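Local coordinates for protein 3-Hydroxyacyl-CoA dehydrogenase (PDB 4PZC) that catalyses the NAD-dependent interconversion of (S)-3-hydroxyacyl-CoA thioesters such as 3-hydroxybutyryl-CoA and their 3-ketoacyl-CoA counterparts, at residues N16-A21 with N143-M148. Residues are numbered along the deposited sequence; the frame is centred on the assembly and turned at random.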
# COMPACT_ATOMS: atom_id res chain seq x y z
N ASN A 16 -0.88 27.97 -5.87
CA ASN A 16 0.49 28.22 -6.32
C ASN A 16 1.11 26.93 -6.78
O ASN A 16 1.83 26.92 -7.79
CB ASN A 16 1.41 28.89 -5.29
CG ASN A 16 0.99 28.67 -3.88
OD1 ASN A 16 0.17 29.43 -3.37
ND2 ASN A 16 1.57 27.67 -3.22
N GLY A 17 0.85 25.85 -6.04
CA GLY A 17 1.29 24.52 -6.46
C GLY A 17 1.14 24.39 -7.97
O GLY A 17 2.12 24.16 -8.69
N ILE A 18 -0.09 24.59 -8.45
CA ILE A 18 -0.38 24.43 -9.88
C ILE A 18 0.30 25.55 -10.65
O ILE A 18 0.88 25.33 -11.72
CB ILE A 18 -1.87 24.54 -10.24
CG1 ILE A 18 -2.81 23.90 -9.20
CG2 ILE A 18 -2.10 23.93 -11.61
CD1 ILE A 18 -2.43 22.49 -8.85
N ALA A 19 0.20 26.76 -10.10
CA ALA A 19 0.78 27.94 -10.73
C ALA A 19 2.24 27.66 -11.07
O ALA A 19 2.63 27.58 -12.24
CB ALA A 19 0.66 29.15 -9.81
N GLN A 20 3.03 27.48 -10.02
CA GLN A 20 4.42 27.13 -10.15
C GLN A 20 4.65 26.13 -11.27
O GLN A 20 5.48 26.35 -12.15
CB GLN A 20 4.92 26.56 -8.83
CG GLN A 20 6.30 25.94 -8.93
CD GLN A 20 7.01 25.91 -7.60
OE1 GLN A 20 6.58 26.53 -6.63
NE2 GLN A 20 8.11 25.18 -7.54
N ALA A 21 3.89 25.03 -11.21
CA ALA A 21 4.15 23.86 -12.05
C ALA A 21 4.05 24.18 -13.52
O ALA A 21 4.77 23.63 -14.33
CB ALA A 21 3.19 22.73 -11.71
N ASN A 143 -0.30 16.40 -2.95
CA ASN A 143 -0.23 17.41 -1.89
C ASN A 143 0.94 18.38 -1.89
O ASN A 143 0.75 19.55 -1.51
CB ASN A 143 -0.35 16.72 -0.52
CG ASN A 143 -1.66 15.99 -0.36
OD1 ASN A 143 -1.99 15.06 -1.12
ND2 ASN A 143 -2.43 16.39 0.65
N PRO A 144 2.16 17.90 -2.24
CA PRO A 144 3.29 18.75 -2.69
C PRO A 144 3.33 18.88 -4.23
O PRO A 144 4.01 18.12 -4.91
CB PRO A 144 4.53 18.03 -2.13
CG PRO A 144 4.02 16.86 -1.34
CD PRO A 144 2.63 16.57 -1.82
N VAL A 145 2.60 19.86 -4.75
CA VAL A 145 2.12 19.79 -6.13
C VAL A 145 3.18 19.95 -7.20
O VAL A 145 2.94 19.55 -8.33
CB VAL A 145 1.04 20.85 -6.43
CG1 VAL A 145 0.29 20.47 -7.71
CG2 VAL A 145 0.08 21.01 -5.26
N PRO A 146 4.33 20.58 -6.88
CA PRO A 146 5.39 20.65 -7.89
C PRO A 146 6.16 19.34 -8.07
O PRO A 146 6.35 18.89 -9.20
CB PRO A 146 6.31 21.76 -7.38
CG PRO A 146 5.45 22.58 -6.48
CD PRO A 146 4.51 21.61 -5.83
N VAL A 147 6.59 18.72 -6.99
CA VAL A 147 7.45 17.54 -7.11
C VAL A 147 6.65 16.28 -7.46
O VAL A 147 7.11 15.46 -8.24
CB VAL A 147 8.33 17.30 -5.85
CG1 VAL A 147 9.12 18.55 -5.50
CG2 VAL A 147 7.51 16.84 -4.66
N MET A 148 5.46 16.15 -6.89
CA MET A 148 4.57 15.02 -7.20
C MET A 148 4.24 14.97 -8.68
O MET A 148 3.66 15.90 -9.22
CB MET A 148 3.26 15.11 -6.41
CG MET A 148 3.44 15.07 -4.91
SD MET A 148 4.32 13.60 -4.37
CE MET A 148 2.93 12.50 -4.07
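Val145 and Pro146, neighbours on the loop between strands 136-141 and 150-155, lean against one flank of helix 13-23, with Gly17 facing the valine. The helix has no side chain at Gly17, and the isopropyl group of Val145 lies directly on its backbone: CB of Val145 is 3.7 Å from CA of Gly17, and CG2 of Val145 is 3.9 Å from that same CA. With only hydrogens on that CA, the backbones come close: the CA atoms of Gly17 and Val145 are 4.8 Å apart. The other methyl, CG1 of Val145, stands anti to its backbone N (chi1 -163°) and meets CD1 of Ile18 at 3.6 Å. Ile18 starts out pointing away from the loop, but its chain bends back so that CD1 reaches the valine.

Three residues on from Gly17, the extended side chain of Gln20 crosses that of Pro146 at about a right angle, its terminal amide against the CB-CG edge of the ring. CG of Pro146 is 3.8 Å from CD of Gln20, while CB of Pro146 lies 3.9 Å from NE2 of Gln20. This is van der Waals packing; the amide makes its hydrogen bonds elsewhere, including a weak one from NE2 to OG of Ser49, a predicted CoA-binding residue on helix 36-54. Lys176 NZ hydrogen-bonds to the carbonyl oxygens of Val145 and Met148.

Val145 also approaches Met14, which, like Asn143 earlier in the same loop, binds NAD(+). The contact thus sets this loop against the helix that follows the GxGxxG turn (Gly10, Gly12, Gly15) of the Rossmann-type NAD-binding domain of 3-hydroxyacyl-CoA dehydrogenases.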